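Local coordinates for protein aminotransferase, class I and II (Erwinia tasmaniensis, PDB 5Z0Q) that belongs to the class I and II aminotransferases and binds pyridoxal-5'-phosphate in a two-chain assembly, at residues V95-I106 and F263-V274. Sequence-based numbering, arbitrary orientation.
With PLP (pyridoxal-5'-phosphate), chain M.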
ATOM      1  N   VAL A  95      -9.977  -1.703 -10.868  1.00 31.47           N
ATOM      2  CA  VAL A  95      -9.410  -2.281  -9.653  1.00 32.94           C
ATOM      3  C   VAL A  95      -8.385  -1.281  -9.137  1.00 29.53           C
ATOM      4  O   VAL A  95      -7.366  -1.038  -9.794  1.00 29.09           O
ATOM      5  CB  VAL A  95      -8.757  -3.652  -9.889  1.00 26.76           C
ATOM      6  CG1 VAL A  95      -8.094  -4.146  -8.614  1.00 24.21           C
ATOM      7  CG2 VAL A  95      -9.781  -4.663 -10.377  1.00 24.18           C
ATOM      8  N   PHE A  96      -8.647  -0.695  -7.971  1.00 31.57           N
ATOM      9  CA  PHE A  96      -7.769   0.332  -7.428  1.00 25.86           C
ATOM     10  C   PHE A  96      -6.596  -0.296  -6.684  1.00 25.31           C
ATOM     11  O   PHE A  96      -6.751  -1.289  -5.969  1.00 26.29           O
ATOM     12  CB  PHE A  96      -8.549   1.263  -6.502  1.00 26.05           C
ATOM     13  CG  PHE A  96      -9.645   2.021  -7.194  1.00 31.32           C
ATOM     14  CD1 PHE A  96      -9.346   3.065  -8.055  1.00 31.95           C
ATOM     15  CD2 PHE A  96     -10.974   1.690  -6.986  1.00 33.03           C
ATOM     16  CE1 PHE A  96     -10.351   3.764  -8.698  1.00 33.58           C
ATOM     17  CE2 PHE A  96     -11.985   2.386  -7.624  1.00 30.71           C
ATOM     18  CZ  PHE A  96     -11.673   3.424  -8.480  1.00 34.84           C
ATOM     19  N   LEU A  97      -5.418   0.296  -6.857  1.00 25.35           N
ATOM     20  CA  LEU A  97      -4.173  -0.242  -6.334  1.00 25.61           C
ATOM     21  C   LEU A  97      -3.362   0.871  -5.691  1.00 31.58           C
ATOM     22  O   LEU A  97      -3.512   2.044  -6.057  1.00 29.48           O
ATOM     23  CB  LEU A  97      -3.341  -0.902  -7.446  1.00 30.24           C
ATOM     24  CG  LEU A  97      -3.974  -2.090  -8.170  1.00 24.48           C
ATOM     25  CD1 LEU A  97      -3.310  -2.301  -9.522  1.00 28.34           C
ATOM     26  CD2 LEU A  97      -3.872  -3.346  -7.319  1.00 20.95           C
ATOM     27  N   PRO A  98      -2.500   0.538  -4.722  1.00 34.14           N
ATOM     28  CA  PRO A  98      -1.591   1.539  -4.124  1.00 30.74           C
ATOM     29  C   PRO A  98      -0.265   1.638  -4.876  1.00 34.88           C
ATOM     30  O   PRO A  98       0.816   1.311  -4.365  1.00 42.01           O
ATOM     31  CB  PRO A  98      -1.422   1.011  -2.699  1.00 26.04           C
ATOM     32  CG  PRO A  98      -1.480  -0.473  -2.869  1.00 31.97           C
ATOM     33  CD  PRO A  98      -2.465  -0.739  -3.987  1.00 34.43           C
ATOM     34  N   GLY A  99      -0.338   2.099  -6.118  1.00 26.75           N
ATOM     35  CA  GLY A  99       0.829   2.236  -6.968  1.00 28.07           C
ATOM     36  C   GLY A  99       0.658   1.505  -8.286  1.00 29.42           C
ATOM     37  O   GLY A  99      -0.303   0.771  -8.511  1.00 29.02           O
ATOM     38  N   VAL A 100       1.629   1.731  -9.168  1.00 26.98           N
ATOM     39  CA  VAL A 100       1.616   1.131 -10.497  1.00 33.08           C
ATOM     40  C   VAL A 100       2.561  -0.063 -10.518  1.00 32.21           C
ATOM     41  O   VAL A 100       2.315  -1.051 -11.219  1.00 28.15           O
ATOM     42  CB  VAL A 100       1.994   2.163 -11.576  1.00 33.55           C
ATOM     43  CG1 VAL A 100       1.910   1.544 -12.966  1.00 24.17           C
ATOM     44  CG2 VAL A 100       1.093   3.385 -11.476  1.00 37.01           C
ATOM     45  N   VAL A 101       3.646   0.022  -9.744  1.00 29.09           N
ATOM     46  CA  VAL A 101       4.621  -1.066  -9.705  1.00 28.20           C
ATOM     47  C   VAL A 101       3.977  -2.341  -9.178  1.00 26.93           C
ATOM     48  O   VAL A 101       4.257  -3.443  -9.667  1.00 23.52           O
ATOM     49  CB  VAL A 101       5.845  -0.658  -8.861  1.00 26.36           C
ATOM     50  CG1 VAL A 101       6.843  -1.806  -8.777  1.00 19.92           C
ATOM     51  CG2 VAL A 101       6.500   0.579  -9.448  1.00 36.18           C
ATOM     52  N   THR A 102       3.098  -2.213  -8.181  1.00 28.57           N
ATOM     53  CA  THR A 102       2.396  -3.384  -7.669  1.00 27.51           C
ATOM     54  C   THR A 102       1.466  -3.983  -8.720  1.00 28.25           C
ATOM     55  O   THR A 102       1.292  -5.205  -8.762  1.00 24.99           O
ATOM     56  CB  THR A 102       1.615  -3.029  -6.401  1.00 28.79           C
ATOM     57  OG1 THR A 102       0.897  -4.180  -5.941  1.00 22.19           O
ATOM     58  CG2 THR A 102       0.635  -1.890  -6.660  1.00 27.72           C
ATOM     59  N   GLY A 103       0.877  -3.148  -9.580  1.00 23.02           N
ATOM     60  CA  GLY A 103       0.052  -3.671 -10.654  1.00 26.21           C
ATOM     61  C   GLY A 103       0.845  -4.451 -11.683  1.00 24.17           C
ATOM     62  O   GLY A 103       0.330  -5.402 -12.279  1.00 26.61           O
ATOM     63  N   ILE A 104       2.101  -4.065 -11.906  1.00 27.17           N
ATOM     64  CA  ILE A 104       2.958  -4.813 -12.821  1.00 22.96           C
ATOM     65  C   ILE A 104       3.299  -6.177 -12.236  1.00 25.93           C
ATOM     66  O   ILE A 104       3.289  -7.193 -12.942  1.00 23.58           O
ATOM     67  CB  ILE A 104       4.223  -3.998 -13.143  1.00 17.98           C
ATOM     68  CG1 ILE A 104       3.853  -2.699 -13.862  1.00 22.43           C
ATOM     69  CG2 ILE A 104       5.194  -4.820 -13.976  1.00 21.93           C
ATOM     70  CD1 ILE A 104       5.023  -1.768 -14.085  1.00 29.60           C
ATOM     71  N   ASN A 105       3.599  -6.225 -10.936  1.00 23.84           N
ATOM     72  CA  ASN A 105       3.981  -7.487 -10.310  1.00 21.77           C
ATOM     73  C   ASN A 105       2.805  -8.453 -10.249  1.00 26.63           C
ATOM     74  O   ASN A 105       2.943  -9.631 -10.597  1.00 23.79           O
ATOM     75  CB  ASN A 105       4.548  -7.228  -8.915  1.00 16.86           C
ATOM     76  CG  ASN A 105       5.971  -6.704  -8.955  1.00 20.81           C
ATOM     77  OD1 ASN A 105       6.926  -7.454  -8.762  1.00 27.34           O
ATOM     78  ND2 ASN A 105       6.117  -5.410  -9.215  1.00 22.80           N
ATOM     79  N   ILE A 106       1.635  -7.973  -9.814  1.00 26.07           N
ATOM     80  CA  ILE A 106       0.459  -8.837  -9.734  1.00 21.80           C
ATOM     81  C   ILE A 106       0.140  -9.431 -11.099  1.00 23.05           C
ATOM     82  O   ILE A 106      -0.185 -10.620 -11.214  1.00 27.72           O
ATOM     83  CB  ILE A 106      -0.745  -8.062  -9.168  1.00 23.37           C
ATOM     84  CG1 ILE A 106      -0.449  -7.551  -7.760  1.00 23.73           C
ATOM     85  CG2 ILE A 106      -1.985  -8.944  -9.148  1.00 21.52           C
ATOM     86  CD1 ILE A 106      -1.443  -6.519  -7.282  1.00 22.01           C
ATOM     87  N   PHE A 263      -6.650 -11.674 -11.376  1.00 28.08           N
ATOM     88  CA  PHE A 263      -5.868 -10.552 -10.868  1.00 23.37           C
ATOM     89  C   PHE A 263      -6.192 -10.280  -9.404  1.00 27.74           C
ATOM     90  O   PHE A 263      -5.286 -10.147  -8.571  1.00 26.27           O
ATOM     91  CB  PHE A 263      -6.132  -9.313 -11.724  1.00 22.82           C
ATOM     92  CG  PHE A 263      -5.264  -8.133 -11.385  1.00 26.59           C
ATOM     93  CD1 PHE A 263      -4.022  -7.977 -11.976  1.00 25.91           C
ATOM     94  CD2 PHE A 263      -5.696  -7.170 -10.487  1.00 22.42           C
ATOM     95  CE1 PHE A 263      -3.223  -6.891 -11.671  1.00 22.92           C
ATOM     96  CE2 PHE A 263      -4.903  -6.082 -10.177  1.00 18.28           C
ATOM     97  CZ  PHE A 263      -3.665  -5.943 -10.771  1.00 24.14           C
ATOM     98  N   ASN A 264      -7.484 -10.201  -9.070  1.00 23.50           N
ATOM     99  CA  ASN A 264      -7.882  -9.902  -7.698  1.00 23.40           C
ATOM    100  C   ASN A 264      -7.487 -11.015  -6.736  1.00 30.62           C
ATOM    101  O   ASN A 264      -7.159 -10.739  -5.576  1.00 26.70           O
ATOM    102  CB  ASN A 264      -9.389  -9.655  -7.634  1.00 15.00           C
ATOM    103  CG  ASN A 264      -9.803  -8.389  -8.358  1.00 21.78           C
ATOM    104  OD1 ASN A 264      -9.068  -7.401  -8.372  1.00 29.79           O
ATOM    105  ND2 ASN A 264     -10.984  -8.411  -8.965  1.00 21.24           N
ATOM    106  N   ARG A 265      -7.513 -12.270  -7.190  1.00 34.19           N
ATOM    107  CA  ARG A 265      -7.112 -13.376  -6.326  1.00 35.05           C
ATOM    108  C   ARG A 265      -5.626 -13.304  -5.995  1.00 32.57           C
ATOM    109  O   ARG A 265      -5.216 -13.626  -4.873  1.00 29.84           O
ATOM    110  CB  ARG A 265      -7.461 -14.709  -6.990  1.00 26.11           C
ATOM    111  CG  ARG A 265      -7.117 -15.934  -6.162  1.00 33.99           C
ATOM    112  CD  ARG A 265      -7.880 -17.170  -6.632  1.00 41.31           C
ATOM    113  NE  ARG A 265      -7.550 -17.556  -8.002  1.00 46.34           N
ATOM    114  CZ  ARG A 265      -8.311 -17.290  -9.060  1.00 41.71           C
ATOM    115  NH1 ARG A 265      -9.455 -16.635  -8.913  1.00 39.20           N
ATOM    116  NH2 ARG A 265      -7.929 -17.683 -10.268  1.00 36.78           N
ATOM    117  N   MET A 266      -4.803 -12.877  -6.957  1.00 29.28           N
ATOM    118  CA  MET A 266      -3.379 -12.702  -6.697  1.00 25.44           C
ATOM    119  C   MET A 266      -3.118 -11.485  -5.819  1.00 29.46           C
ATOM    120  O   MET A 266      -2.121 -11.449  -5.086  1.00 29.87           O
ATOM    121  CB  MET A 266      -2.623 -12.582  -8.021  1.00 27.84           C
ATOM    122  CG  MET A 266      -1.116 -12.426  -7.890  1.00 31.75           C
ATOM    123  SD  MET A 266      -0.326 -13.856  -7.128  1.00 38.23           S
ATOM    124  CE  MET A 266      -0.860 -15.160  -8.234  1.00 23.41           C
ATOM    125  N   ARG A 267      -4.004 -10.490  -5.867  1.00 31.84           N
ATOM    126  CA  ARG A 267      -3.808  -9.256  -5.116  1.00 28.89           C
ATOM    127  C   ARG A 267      -4.275  -9.377  -3.670  1.00 29.96           C
ATOM    128  O   ARG A 267      -3.690  -8.746  -2.782  1.00 26.72           O
ATOM    129  CB  ARG A 267      -4.547  -8.110  -5.819  1.00 22.68           C
ATOM    130  CG  ARG A 267      -4.381  -6.733  -5.184  1.00 23.98           C
ATOM    131  CD  ARG A 267      -5.506  -6.404  -4.212  1.00 16.44           C
ATOM    132  NE  ARG A 267      -5.400  -5.041  -3.706  1.00 16.52           N
ATOM    133  CZ  ARG A 267      -6.037  -4.002  -4.232  1.00 17.65           C
ATOM    134  NH1 ARG A 267      -5.881  -2.793  -3.714  1.00 20.11           N
ATOM    135  NH2 ARG A 267      -6.836  -4.174  -5.278  1.00 14.98           N
ATOM    136  N   LYS A 268      -5.305 -10.182  -3.419  1.00 37.81           N
ATOM    137  CA  LYS A 268      -5.994 -10.172  -2.132  1.00 32.71           C
ATOM    138  C   LYS A 268      -5.054 -10.547  -0.992  1.00 37.48           C
ATOM    139  O   LYS A 268      -4.283 -11.505  -1.091  1.00 42.52           O
ATOM    140  CB  LYS A 268      -7.182 -11.131  -2.178  1.00 25.52           C
ATOM    141  CG  LYS A 268      -8.043 -11.137  -0.930  1.00 35.32           C
ATOM    142  CD  LYS A 268      -9.356 -11.857  -1.190  1.00 42.81           C
ATOM    143  CE  LYS A 268      -9.117 -13.229  -1.804  1.00 50.29           C
ATOM    144  NZ  LYS A 268     -10.383 -13.868  -2.260  1.00 43.20           N
ATOM    145  N   GLY A 269      -5.118  -9.772   0.091  1.00 33.78           N
ATOM    146  CA  GLY A 269      -4.313 -10.025   1.270  1.00 26.98           C
ATOM    147  C   GLY A 269      -2.884  -9.540   1.150  1.00 31.05           C
ATOM    148  O   GLY A 269      -2.332  -8.962   2.091  1.00 27.56           O
ATOM    149  N   MET A 270      -2.274  -9.767  -0.014  1.00 36.76           N
ATOM    150  CA  MET A 270      -0.870  -9.425  -0.203  1.00 29.24           C
ATOM    151  C   MET A 270      -0.681  -7.933  -0.462  1.00 28.68           C
ATOM    152  O   MET A 270       0.299  -7.341   0.003  1.00 29.46           O
ATOM    153  CB  MET A 270      -0.292 -10.247  -1.354  1.00 32.92           C
ATOM    154  CG  MET A 270       1.221 -10.293  -1.386  1.00 40.17           C
ATOM    155  SD  MET A 270       1.929 -11.134   0.041  1.00 50.63           S
ATOM    156  CE  MET A 270       3.668 -11.099  -0.385  1.00 37.01           C
ATOM    157  N   VAL A 271      -1.599  -7.314  -1.191  1.00 23.89           N
ATOM    158  CA  VAL A 271      -1.522  -5.900  -1.546  1.00 21.09           C
ATOM    159  C   VAL A 271      -2.636  -5.168  -0.806  1.00 24.10           C
ATOM    160  O   VAL A 271      -3.810  -5.532  -0.950  1.00 28.08           O
ATOM    161  CB  VAL A 271      -1.637  -5.692  -3.064  1.00 23.75           C
ATOM    162  CG1 VAL A 271      -1.476  -4.222  -3.415  1.00 26.52           C
ATOM    163  CG2 VAL A 271      -0.604  -6.537  -3.790  1.00 28.10           C
ATOM    164  N   PRO A 272      -2.326  -4.144  -0.020  1.00 20.02           N
ATOM    165  CA  PRO A 272      -3.346  -3.476   0.794  1.00 28.24           C
ATOM    166  C   PRO A 272      -4.218  -2.553  -0.052  1.00 27.69           C
ATOM    167  O   PRO A 272      -4.020  -2.391  -1.255  1.00 27.62           O
ATOM    168  CB  PRO A 272      -2.512  -2.685   1.805  1.00 27.90           C
ATOM    169  CG  PRO A 272      -1.252  -2.376   1.069  1.00 25.57           C
ATOM    170  CD  PRO A 272      -0.984  -3.574   0.194  1.00 27.49           C
ATOM    171  N   ASP A 273      -5.199  -1.943   0.610  1.00 25.79           N
ATOM    172  CA  ASP A 273      -6.080  -0.988  -0.039  1.00 28.76           C
ATOM    173  C   ASP A 273      -5.407   0.379  -0.140  1.00 29.18           C
ATOM    174  O   ASP A 273      -4.375   0.646   0.482  1.00 28.26           O
ATOM    175  CB  ASP A 273      -7.402  -0.873   0.721  1.00 34.16           C
ATOM    176  CG  ASP A 273      -8.259  -2.117   0.594  1.00 48.73           C
ATOM    177  OD1 ASP A 273      -8.072  -2.872  -0.383  1.00 48.69           O
ATOM    178  OD2 ASP A 273      -9.125  -2.336   1.468  1.00 56.31           O
ATOM    179  N   VAL A 274      -6.012   1.255  -0.944  1.00 27.25           N
ATOM    180  CA  VAL A 274      -5.455   2.583  -1.158  1.00 18.57           C
ATOM    181  C   VAL A 274      -5.659   3.438   0.088  1.00 25.65           C
ATOM    182  O   VAL A 274      -6.656   3.304   0.810  1.00 22.96           O
ATOM    183  CB  VAL A 274      -6.093   3.235  -2.398  1.00 24.79           C
ATOM    184  CG1 VAL A 274      -5.457   4.588  -2.694  1.00 22.65           C
ATOM    185  CG2 VAL A 274      -5.970   2.312  -3.602  1.00 26.72           C
TER
HETATM  186  N1  PLP M 401       5.270   3.232 -14.373  1.00 34.00           N
HETATM  187  C2  PLP M 401       6.227   3.953 -15.059  1.00 34.69           C
HETATM  188  C2A PLP M 401       6.558   3.599 -16.480  1.00 34.89           C
HETATM  189  C3  PLP M 401       6.882   5.009 -14.437  1.00 36.53           C
HETATM  190  O3  PLP M 401       7.832   5.724 -15.118  1.00 36.52           O
HETATM  191  C4  PLP M 401       6.574   5.338 -13.121  1.00 42.98           C
HETATM  192  C4A PLP M 401       7.146   6.579 -12.504  1.00 41.52           C
HETATM  193  C5  PLP M 401       5.612   4.606 -12.435  1.00 44.62           C
HETATM  194  C6  PLP M 401       4.960   3.553 -13.066  1.00 39.34           C
HETATM  195  C5A PLP M 401       5.284   4.972 -11.005  1.00 45.84           C
HETATM  196  O4P PLP M 401       4.723   3.877 -10.317  1.00 42.80           O
HETATM  197  P   PLP M 401       4.560   3.947  -8.716  1.00 47.94           P
HETATM  198  O1P PLP M 401       5.866   4.385  -8.097  1.00 46.57           O
HETATM  199  O2P PLP M 401       4.177   2.588  -8.177  1.00 41.25           O
HETATM  200  O3P PLP M 401       3.478   4.949  -8.389  1.00 44.89           O
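R267, at the C-terminal end of helix 257-267, reaches edge strand 94-97 of the mixed sheet in the large, PLP-binding domain of this fold type I aminotransferase. NH1 and NH2 of R267 both close on F96 O, at 2.8 Å from NH1 and 3.0 Å from NH2. Because one oxygen serves both donors, the two bonds are bent, with N-H...O angles of 137° and 133°. Two further N-H groups turn back on their own chain: NE donates to V271 O, and NH1 also to P272 O in a straight bond of 3.1 Å. Three carbonyls thus fix the rotation of the guanidinium, while L97 CD2 lies over one of its faces, offset toward the rim. A sharp bend at chi2 (-94°) folds the arginine chain toward the strand, its CG resting on I106 CD1.

Beside it, I106 CG2 sits over one face of the F263 ring, 3.7 Å from its centroid, a CH-pi contact, with L97 CD1 and V95 CG1 near the edge. V271 spreads its two methyls between P98 and I106, and both touch T102 OG1, whose hydroxyl is satisfied by M270 O of the second subunit; M270 O of this chain in turn pairs with T102 OG1 of that subunit, so the bond forms twice across the interface.

Past P98, the centre of an inverse gamma turn, the chain enters the PLP pocket at G99, V100 and V101. Here the N terminus of helix 101-111 faces the phosphate: V100 N donates to PLP O2P at 2.9 Å, and V101 N meets the same oxygen at 3.1 Å, nearly straight.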